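Local coordinates for protein transcriptional regulator (LacI family) (Clostridium acetobutylicum ATCC 824, PDB 3G85) that probably acts as a LacI-family DNA-binding transcription factor that recognises cis-regulatory DNA and controls transcription of its target genes, at residues A[220-228]-A[238-246]; A[11-21]-A[43-54]. All blocks are in the same frame, centred on the assembly; numbering follows the deposited sequence.

Contact 1 of 2, residues A[220-228]-A[238-246]; sequences IVAIGMNDR and VTIVDIPIE
Two neighbouring parallel strands, 220-224 and 239-242, pair here inside the mixed sheet of one lobe of the periplasmic-binding-protein-like fold, joined by the short helix 228-232 as a beta-alpha-beta unit. The pairing illustrates how a buried sheet can hand over to a polar cluster at the C-terminal ends of its strands. A222 bonds to strand 239-242 through both its N and its O: A222 N donates to T239 O at 3.1 Å, and A222 O accepts from V241 N. G224 repeats the pattern, with G224 N 2.8 Å from V241 O, approached from well above the carbonyl plane, and I243 N bonded to G224 O. On the face of V221, I223 and V241, V221 CG1 packs 3.9 Å from V241 CG2. On the other face the register sets D242 beside G224, which has no side chain to obstruct the carboxylate. With CG anti to the backbone N (chi1 -170°), D242 puts OD1 3.2 Å from G224 O, two acceptors that do not bond; a water 2.7 Å from D242 OD1 links that oxygen to N226 O. R228, extended from CG to NE, brings the edge of its guanidinium to D242 OD2 in a salt bridge, the two planes 58° apart; the modelled distances there are doubtful. R29 also salt-bridges D242 OD2. Two arginines around one buried carboxylate would be expected to keep D242 ionised.

Contact 2 of 2, residues A[11-21]-A[43-54]; sequences KPTIALYWSSD and YNYNVVICPYKT
I14 and Y45 owe their meeting to first torsions of one kind: in each, CG or CG1 lies anti to the carbonyl carbon (chi1 -58° for I14, -71° for Y45), and the isoleucine tip CD1 settles over one face of the tyrosine ring, 4.0 Å from its centroid, as a CH-pi contact. Y52 instead has CG between its backbone N and carbonyl carbon (chi1 70°), which swings its ring back across strand 13-19. S19 CA covers one face of that ring, W18 N lies at its edge, and a water bonded to Y52 OH also binds Y17 O and S19 N. Between these ends C50 SG stands over the Y17 ring face, 4.6 Å from the centroid, while C50 CB touches Y17 CE1 at 3.6 Å. Beyond the strands, S20 OG accepts from T54 N at 2.9 Å, and at the opposite end K11 NZ donates to Y43 O at 2.8 Å. Alternating backbone bonds join the strands throughout. Helix 27-40 connects the pair and lays I27, L34 and L38 on W18, V47 and I49. This is the parallel beta-alpha-beta unit opening the N-terminal Rossmann-like lobe, with 46-52 a border strand of its sheet.

From the N terminus, contact 2 comes first: strand 13-19 leads through helix 27-40 to strand 46-52, closing a loop at the border of one six-stranded sheet. The chain then builds much of that lobe and crosses to the other, where contact 1 closes a shorter loop in the mixed sheet. The two loops are in series, neither enclosing nor crossing the other. The centres of contacts 1 and 2 lie about 24 Å apart and their nearest atoms about 7 Å. Helix 27-40, within the first loop, supplies R29 and R32 to the polar end of contact 1, while helix 245-260, which starts in contact 1, sends V256 and E257 to contact 2, so the lobes are tied both ways.

Contact 1 of 2, residues A[220-228]-A[238-246]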
loop_
_atom_site.group_PDB
_atom_site.type_symbol
_atom_site.label_atom_id
_atom_site.label_comp_id
_atom_site.label_asym_id
_atom_site.label_seq_id
_atom_site.Cartn_x
_atom_site.Cartn_y
_atom_site.Cartn_z
ATOM N N ILE A 220 -5.965 -14.730 10.219
ATOM C CA ILE A 220 -5.222 -13.945 9.222
ATOM C C ILE A 220 -5.449 -12.459 9.432
ATOM O O ILE A 220 -6.554 -12.038 9.730
ATOM C CB ILE A 220 -5.691 -14.310 7.780
ATOM C CG1 ILE A 220 -5.498 -15.809 7.547
ATOM C CG2 ILE A 220 -4.934 -13.433 6.728
ATOM C CD1 ILE A 220 -6.229 -16.402 6.294
ATOM N N VAL A 221 -4.405 -11.668 9.255
ATOM C CA VAL A 221 -4.539 -10.213 9.136
ATOM C C VAL A 221 -3.770 -9.869 7.877
ATOM O O VAL A 221 -2.680 -10.390 7.649
ATOM C CB VAL A 221 -3.946 -9.428 10.313
ATOM C CG1 VAL A 221 -3.999 -7.889 10.045
ATOM C CG2 VAL A 221 -4.740 -9.749 11.588
ATOM N N ALA A 222 -4.354 -9.030 7.035
ATOM C CA ALA A 222 -3.681 -8.691 5.781
ATOM C C ALA A 222 -3.603 -7.190 5.654
ATOM O O ALA A 222 -4.423 -6.484 6.201
ATOM C CB ALA A 222 -4.444 -9.247 4.616
ATOM N N ILE A 223 -2.623 -6.710 4.897
ATOM C CA ILE A 223 -2.549 -5.285 4.538
ATOM C C ILE A 223 -3.508 -5.042 3.365
ATOM O O ILE A 223 -3.443 -5.734 2.342
ATOM C CB ILE A 223 -1.116 -4.863 4.146
ATOM C CG1 ILE A 223 -0.126 -5.065 5.321
ATOM C CG2 ILE A 223 -1.096 -3.408 3.586
ATOM C CD1 ILE A 223 -0.435 -4.141 6.531
ATOM N N GLY A 224 -4.400 -4.076 3.525
ATOM C CA GLY A 224 -5.428 -3.831 2.499
ATOM C C GLY A 224 -4.918 -2.903 1.424
ATOM O O GLY A 224 -4.631 -1.731 1.685
HETATM N N MSE A 225 -4.759 -3.430 0.213
HETATM C CA MSE A 225 -4.222 -2.611 -0.882
HETATM C C MSE A 225 -5.272 -2.417 -1.959
HETATM O O MSE A 225 -5.367 -1.334 -2.541
HETATM C CB MSE A 225 -2.970 -3.261 -1.488
HETATM C CG MSE A 225 -1.951 -3.650 -0.443
HETATM SE SE MSE A 225 -0.250 -4.018 -1.338
HETATM C CE MSE A 225 0.863 -3.930 0.179
ATOM N N ASN A 226 -6.009 -3.491 -2.260
ATOM C CA ASN A 226 -7.083 -3.430 -3.250
ATOM C C ASN A 226 -8.407 -3.059 -2.586
ATOM O O ASN A 226 -8.495 -2.897 -1.361
ATOM C CB ASN A 226 -7.219 -4.754 -4.037
ATOM C CG ASN A 226 -5.994 -5.045 -4.925
ATOM O OD1 ASN A 226 -5.470 -4.173 -5.593
ATOM N ND2 ASN A 226 -5.536 -6.284 -4.905
ATOM N N ASP A 227 -9.437 -2.908 -3.402
ATOM C CA ASP A 227 -10.788 -2.573 -2.949
ATOM C C ASP A 227 -11.223 -3.326 -1.665
ATOM O O ASP A 227 -11.230 -4.543 -1.632
ATOM C CB ASP A 227 -11.718 -2.870 -4.136
ATOM C CG ASP A 227 -13.091 -2.278 -3.993
ATOM O OD1 ASP A 227 -13.704 -2.373 -2.892
ATOM O OD2 ASP A 227 -13.590 -1.778 -5.043
ATOM N N ARG A 228 -11.549 -2.581 -0.607
ATOM C CA ARG A 228 -11.976 -3.129 0.692
ATOM C C ARG A 228 -13.120 -4.173 0.612
ATOM O O ARG A 228 -13.244 -5.045 1.495
ATOM C CB ARG A 228 -12.457 -1.989 1.600
ATOM C CG ARG A 228 -11.369 -1.005 2.070
ATOM C CD ARG A 228 -12.026 0.015 3.052
ATOM N NE ARG A 228 -11.001 0.835 3.695
ATOM C CZ ARG A 228 -11.171 2.090 4.144
ATOM N NH1 ARG A 228 -12.357 2.692 4.014
ATOM N NH2 ARG A 228 -10.150 2.737 4.720
ATOM N N VAL A 238 -11.953 -11.158 5.913
ATOM C CA VAL A 238 -10.570 -11.045 6.341
ATOM C C VAL A 238 -10.360 -9.693 7.013
ATOM O O VAL A 238 -10.662 -8.619 6.441
ATOM C CB VAL A 238 -9.636 -11.121 5.112
ATOM C CG1 VAL A 238 -8.113 -10.954 5.508
ATOM C CG2 VAL A 238 -9.865 -12.402 4.373
ATOM N N THR A 239 -9.814 -9.750 8.227
ATOM C CA THR A 239 -9.404 -8.541 8.919
ATOM C C THR A 239 -8.226 -7.898 8.222
ATOM O O THR A 239 -7.270 -8.577 7.850
ATOM C CB THR A 239 -9.056 -8.840 10.379
ATOM O OG1 THR A 239 -10.284 -9.105 11.064
ATOM C CG2 THR A 239 -8.327 -7.637 11.030
ATOM N N ILE A 240 -8.323 -6.594 8.032
ATOM C CA ILE A 240 -7.259 -5.849 7.371
ATOM C C ILE A 240 -6.773 -4.603 8.107
ATOM O O ILE A 240 -7.486 -3.996 8.918
ATOM C CB ILE A 240 -7.675 -5.389 5.946
ATOM C CG1 ILE A 240 -8.829 -4.341 6.036
ATOM C CG2 ILE A 240 -8.034 -6.584 5.046
ATOM C CD1 ILE A 240 -9.223 -3.738 4.645
ATOM N N VAL A 241 -5.543 -4.223 7.799
ATOM C CA VAL A 241 -5.040 -2.911 8.144
ATOM C C VAL A 241 -4.941 -2.193 6.777
ATOM O O VAL A 241 -4.185 -2.609 5.887
ATOM C CB VAL A 241 -3.692 -2.935 8.898
ATOM C CG1 VAL A 241 -3.446 -1.514 9.445
ATOM C CG2 VAL A 241 -3.740 -3.983 10.053
ATOM N N ASP A 242 -5.783 -1.190 6.586
ATOM C CA ASP A 242 -6.036 -0.682 5.239
ATOM C C ASP A 242 -5.160 0.495 4.929
ATOM O O ASP A 242 -4.936 1.369 5.783
ATOM C CB ASP A 242 -7.517 -0.280 5.081
ATOM C CG ASP A 242 -7.897 0.020 3.646
ATOM O OD1 ASP A 242 -7.542 -0.772 2.742
ATOM O OD2 ASP A 242 -8.576 1.057 3.409
ATOM N N ILE A 243 -4.647 0.520 3.709
ATOM C CA ILE A 243 -4.016 1.736 3.201
ATOM C C ILE A 243 -5.186 2.556 2.617
ATOM O O ILE A 243 -5.760 2.136 1.652
ATOM C CB ILE A 243 -3.045 1.450 2.083
ATOM C CG1 ILE A 243 -1.976 0.454 2.518
ATOM C CG2 ILE A 243 -2.341 2.751 1.664
ATOM C CD1 ILE A 243 -0.942 0.161 1.408
ATOM N N PRO A 244 -5.503 3.725 3.202
ATOM C CA PRO A 244 -6.693 4.528 2.824
ATOM C C PRO A 244 -6.474 5.315 1.524
ATOM O O PRO A 244 -6.441 6.563 1.501
ATOM C CB PRO A 244 -6.931 5.407 4.059
ATOM C CG PRO A 244 -5.472 5.616 4.640
ATOM C CD PRO A 244 -4.701 4.339 4.287
ATOM N N ILE A 245 -6.347 4.569 0.428
ATOM C CA ILE A 245 -5.893 5.122 -0.823
ATOM C C ILE A 245 -6.872 6.147 -1.366
ATOM O O ILE A 245 -6.437 7.184 -1.892
ATOM C CB ILE A 245 -5.612 4.030 -1.857
ATOM C CG1 ILE A 245 -4.338 3.251 -1.434
ATOM C CG2 ILE A 245 -5.418 4.639 -3.260
ATOM C CD1 ILE A 245 -4.288 1.797 -2.006
ATOM N N GLU A 246 -8.178 5.872 -1.259
ATOM C CA GLU A 246 -9.160 6.845 -1.776
ATOM C C GLU A 246 -8.989 8.232 -1.139
ATOM O O GLU A 246 -8.868 9.219 -1.878
ATOM C CB GLU A 246 -10.617 6.353 -1.684
ATOM C CG GLU A 246 -10.846 5.051 -2.473
ATOM C CD GLU A 246 -10.521 3.797 -1.692
ATOM O OE1 GLU A 246 -9.952 3.868 -0.586
ATOM O OE2 GLU A 246 -10.822 2.719 -2.219
HETATM O O HOH W 1 -9.123 -12.412 9.022
HETATM O O HOH W 2 -8.395 -2.927 1.350
HETATM O O HOH W 3 -11.916 0.365 -1.088
#

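Contact 2 of 2, residues A[11-21]-A[43-54]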
loop_
_atom_site.group_PDB
_atom_site.type_symbol
_atom_site.label_atom_id
_atom_site.label_comp_id
_atom_site.label_asym_id
_atom_site.label_seq_id
_atom_site.Cartn_x
_atom_site.Cartn_y
_atom_site.Cartn_z
ATOM N N LYS A 11 -9.007 24.344 -18.201
ATOM C CA LYS A 11 -8.826 23.744 -16.833
ATOM C C LYS A 11 -7.390 23.253 -16.658
ATOM O O LYS A 11 -6.803 22.726 -17.603
ATOM C CB LYS A 11 -9.752 22.544 -16.639
ATOM C CG LYS A 11 -11.162 22.841 -16.221
ATOM C CD LYS A 11 -11.922 21.538 -16.193
ATOM C CE LYS A 11 -13.387 21.807 -15.980
ATOM N NZ LYS A 11 -14.137 20.550 -15.856
ATOM N N PRO A 12 -6.821 23.402 -15.449
ATOM C CA PRO A 12 -5.455 22.864 -15.250
ATOM C C PRO A 12 -5.489 21.328 -15.206
ATOM O O PRO A 12 -6.508 20.760 -14.827
ATOM C CB PRO A 12 -5.047 23.399 -13.886
ATOM C CG PRO A 12 -6.203 24.304 -13.400
ATOM C CD PRO A 12 -7.392 24.008 -14.232
ATOM N N THR A 13 -4.391 20.676 -15.574
ATOM C CA THR A 13 -4.355 19.214 -15.560
ATOM C C THR A 13 -3.335 18.687 -14.553
ATOM O O THR A 13 -2.162 19.109 -14.562
ATOM C CB THR A 13 -4.028 18.624 -16.960
ATOM O OG1 THR A 13 -4.994 19.108 -17.899
ATOM C CG2 THR A 13 -4.083 17.093 -16.934
ATOM N N ILE A 14 -3.788 17.738 -13.740
ATOM C CA ILE A 14 -2.928 17.020 -12.804
ATOM C C ILE A 14 -2.678 15.595 -13.348
ATOM O O ILE A 14 -3.638 14.862 -13.634
ATOM C CB ILE A 14 -3.607 16.868 -11.433
ATOM C CG1 ILE A 14 -3.964 18.253 -10.844
ATOM C CG2 ILE A 14 -2.720 16.052 -10.447
ATOM C CD1 ILE A 14 -4.935 18.164 -9.685
ATOM N N ALA A 15 -1.414 15.201 -13.436
ATOM C CA ALA A 15 -1.067 13.862 -13.916
ATOM C C ALA A 15 -0.755 12.931 -12.737
ATOM O O ALA A 15 0.016 13.293 -11.826
ATOM C CB ALA A 15 0.115 13.919 -14.885
ATOM N N LEU A 16 -1.342 11.736 -12.779
ATOM C CA LEU A 16 -0.964 10.677 -11.871
ATOM C C LEU A 16 -0.011 9.771 -12.641
ATOM O O LEU A 16 -0.445 9.057 -13.558
ATOM C CB LEU A 16 -2.177 9.890 -11.411
ATOM C CG LEU A 16 -1.924 8.680 -10.515
ATOM C CD1 LEU A 16 -1.305 9.101 -9.162
ATOM C CD2 LEU A 16 -3.219 7.920 -10.332
ATOM N N TYR A 17 1.273 9.823 -12.281
ATOM C CA TYR A 17 2.243 8.906 -12.884
ATOM C C TYR A 17 2.191 7.543 -12.188
ATOM O O TYR A 17 2.383 7.475 -10.986
ATOM C CB TYR A 17 3.630 9.507 -12.805
ATOM C CG TYR A 17 3.796 10.562 -13.854
ATOM C CD1 TYR A 17 4.142 10.209 -15.155
ATOM C CD2 TYR A 17 3.525 11.912 -13.566
ATOM C CE1 TYR A 17 4.271 11.162 -16.148
ATOM C CE2 TYR A 17 3.641 12.903 -14.556
ATOM C CZ TYR A 17 4.005 12.504 -15.861
ATOM O OH TYR A 17 4.131 13.436 -16.862
ATOM N N TRP A 18 1.973 6.487 -12.987
ATOM C CA TRP A 18 1.673 5.142 -12.496
ATOM C C TRP A 18 2.736 4.142 -12.966
ATOM O O TRP A 18 2.715 3.678 -14.127
ATOM C CB TRP A 18 0.288 4.688 -13.014
ATOM C CG TRP A 18 -0.161 3.422 -12.344
ATOM C CD1 TRP A 18 -0.069 2.147 -12.824
ATOM C CD2 TRP A 18 -0.804 3.329 -11.058
ATOM N NE1 TRP A 18 -0.593 1.255 -11.898
ATOM C CE2 TRP A 18 -1.016 1.963 -10.795
ATOM C CE3 TRP A 18 -1.149 4.277 -10.068
ATOM C CZ2 TRP A 18 -1.655 1.518 -9.627
ATOM C CZ3 TRP A 18 -1.739 3.820 -8.875
ATOM C CH2 TRP A 18 -1.981 2.447 -8.673
ATOM N N SER A 19 3.671 3.847 -12.074
ATOM C CA SER A 19 4.771 2.908 -12.366
ATOM C C SER A 19 4.268 1.482 -12.716
ATOM O O SER A 19 3.313 0.962 -12.111
ATOM C CB SER A 19 5.696 2.859 -11.159
ATOM O OG SER A 19 6.806 2.037 -11.450
ATOM N N SER A 20 4.921 0.851 -13.685
ATOM C CA SER A 20 4.550 -0.511 -14.094
ATOM C C SER A 20 4.792 -1.572 -12.989
ATOM O O SER A 20 4.264 -2.686 -13.066
ATOM C CB SER A 20 5.298 -0.868 -15.408
ATOM O OG SER A 20 6.681 -0.968 -15.144
ATOM N N ASP A 21 5.590 -1.269 -11.977
ATOM C CA ASP A 21 5.793 -2.284 -10.919
ATOM C C ASP A 21 4.591 -2.408 -9.951
ATOM O O ASP A 21 4.493 -3.386 -9.214
ATOM C CB ASP A 21 7.115 -2.099 -10.165
ATOM C CG ASP A 21 7.217 -0.762 -9.448
ATOM O OD1 ASP A 21 6.398 0.151 -9.690
ATOM O OD2 ASP A 21 8.145 -0.629 -8.615
ATOM N N TYR A 43 -15.242 19.595 -10.489
ATOM C CA TYR A 43 -14.342 19.306 -11.607
ATOM C C TYR A 43 -13.501 20.495 -12.031
ATOM O O TYR A 43 -13.392 20.782 -13.216
ATOM C CB TYR A 43 -15.142 18.764 -12.804
ATOM C CG TYR A 43 -15.893 17.504 -12.446
ATOM C CD1 TYR A 43 -15.277 16.249 -12.560
ATOM C CD2 TYR A 43 -17.199 17.563 -11.953
ATOM C CE1 TYR A 43 -15.944 15.090 -12.209
ATOM C CE2 TYR A 43 -17.877 16.409 -11.593
ATOM C CZ TYR A 43 -17.237 15.172 -11.733
ATOM O OH TYR A 43 -17.892 14.019 -11.383
ATOM N N ASN A 44 -12.891 21.182 -11.068
ATOM C CA ASN A 44 -12.046 22.316 -11.410
ATOM C C ASN A 44 -10.675 21.930 -11.972
ATOM O O ASN A 44 -9.929 22.795 -12.455
ATOM C CB ASN A 44 -11.932 23.286 -10.228
ATOM C CG ASN A 44 -11.132 22.724 -9.063
ATOM O OD1 ASN A 44 -11.225 21.527 -8.708
ATOM N ND2 ASN A 44 -10.359 23.608 -8.424
ATOM N N TYR A 45 -10.354 20.633 -11.915
ATOM C CA TYR A 45 -9.136 20.070 -12.546
ATOM C C TYR A 45 -9.492 18.898 -13.452
ATOM O O TYR A 45 -10.401 18.119 -13.138
ATOM C CB TYR A 45 -8.127 19.563 -11.476
ATOM C CG TYR A 45 -7.447 20.656 -10.697
ATOM C CD1 TYR A 45 -6.308 21.295 -11.195
ATOM C CD2 TYR A 45 -7.951 21.074 -9.478
ATOM C CE1 TYR A 45 -5.680 22.312 -10.485
ATOM C CE2 TYR A 45 -7.340 22.089 -8.761
ATOM C CZ TYR A 45 -6.214 22.711 -9.274
ATOM O OH TYR A 45 -5.619 23.724 -8.553
ATOM N N ASN A 46 -8.773 18.785 -14.562
ATOM C CA ASN A 46 -8.660 17.533 -15.284
ATOM C C ASN A 46 -7.579 16.700 -14.587
ATOM O O ASN A 46 -6.555 17.232 -14.134
ATOM C CB ASN A 46 -8.189 17.740 -16.730
ATOM C CG ASN A 46 -9.134 18.576 -17.560
ATOM O OD1 ASN A 46 -8.699 19.543 -18.221
ATOM N ND2 ASN A 46 -10.414 18.217 -17.551
ATOM N N VAL A 47 -7.818 15.400 -14.525
ATOM C CA VAL A 47 -6.806 14.441 -14.109
ATOM C C VAL A 47 -6.538 13.499 -15.283
ATOM O O VAL A 47 -7.437 13.158 -16.062
ATOM C CB VAL A 47 -7.279 13.625 -12.859
ATOM C CG1 VAL A 47 -6.370 12.400 -12.623
ATOM C CG2 VAL A 47 -7.297 14.513 -11.611
ATOM N N VAL A 48 -5.293 13.075 -15.393
ATOM C CA VAL A 48 -4.843 12.206 -16.450
ATOM C C VAL A 48 -4.002 11.150 -15.732
ATOM O O VAL A 48 -3.382 11.472 -14.717
ATOM C CB VAL A 48 -4.039 13.101 -17.395
ATOM C CG1 VAL A 48 -2.907 12.411 -18.015
ATOM C CG2 VAL A 48 -4.988 13.742 -18.411
ATOM N N ILE A 49 -4.078 9.880 -16.157
ATOM C CA ILE A 49 -3.211 8.840 -15.608
ATOM C C ILE A 49 -2.160 8.486 -16.682
ATOM O O ILE A 49 -2.519 8.187 -17.830
ATOM C CB ILE A 49 -4.029 7.597 -15.161
ATOM C CG1 ILE A 49 -5.086 7.970 -14.099
ATOM C CG2 ILE A 49 -3.110 6.468 -14.649
ATOM C CD1 ILE A 49 -6.172 6.879 -13.971
ATOM N N CYS A 50 -0.886 8.553 -16.299
ATOM C CA CYS A 50 0.258 8.307 -17.171
ATOM C C CYS A 50 1.036 7.072 -16.691
ATOM O O CYS A 50 1.960 7.172 -15.849
ATOM C CB CYS A 50 1.181 9.531 -17.193
ATOM S SG CYS A 50 0.373 11.036 -17.744
ATOM N N PRO A 51 0.689 5.896 -17.243
ATOM C CA PRO A 51 1.468 4.678 -16.989
ATOM C C PRO A 51 2.877 4.902 -17.531
ATOM O O PRO A 51 3.034 5.460 -18.633
ATOM C CB PRO A 51 0.734 3.622 -17.833
ATOM C CG PRO A 51 -0.644 4.148 -18.029
ATOM C CD PRO A 51 -0.439 5.641 -18.170
ATOM N N TYR A 52 3.883 4.548 -16.765
ATOM C CA TYR A 52 5.244 4.549 -17.261
ATOM C C TYR A 52 5.988 3.341 -16.730
ATOM O O TYR A 52 5.609 2.742 -15.725
ATOM C CB TYR A 52 5.939 5.853 -16.860
ATOM C CG TYR A 52 6.216 5.956 -15.385
ATOM C CD1 TYR A 52 5.231 6.419 -14.507
ATOM C CD2 TYR A 52 7.478 5.631 -14.860
ATOM C CE1 TYR A 52 5.497 6.501 -13.123
ATOM C CE2 TYR A 52 7.736 5.706 -13.499
ATOM C CZ TYR A 52 6.742 6.159 -12.634
ATOM O OH TYR A 52 6.981 6.271 -11.260
ATOM N N LYS A 53 7.066 2.971 -17.410
ATOM C CA LYS A 53 7.817 1.791 -17.037
ATOM C C LYS A 53 8.681 2.066 -15.812
ATOM O O LYS A 53 9.228 3.143 -15.684
ATOM C CB LYS A 53 8.662 1.355 -18.249
ATOM C CG LYS A 53 9.451 0.090 -18.100
ATOM C CD LYS A 53 10.049 -0.223 -19.504
ATOM C CE LYS A 53 11.286 -1.109 -19.449
ATOM N NZ LYS A 53 11.104 -2.290 -18.536
ATOM N N THR A 54 8.766 1.103 -14.897
ATOM C CA THR A 54 9.615 1.234 -13.707
ATOM C C THR A 54 10.965 1.881 -14.063
ATOM O O THR A 54 11.578 1.515 -15.062
ATOM C CB THR A 54 9.896 -0.155 -13.085
ATOM O OG1 THR A 54 8.649 -0.771 -12.728
ATOM C CG2 THR A 54 10.777 -0.035 -11.851
HETATM O O HOH W 4 4.518 5.668 -9.934
#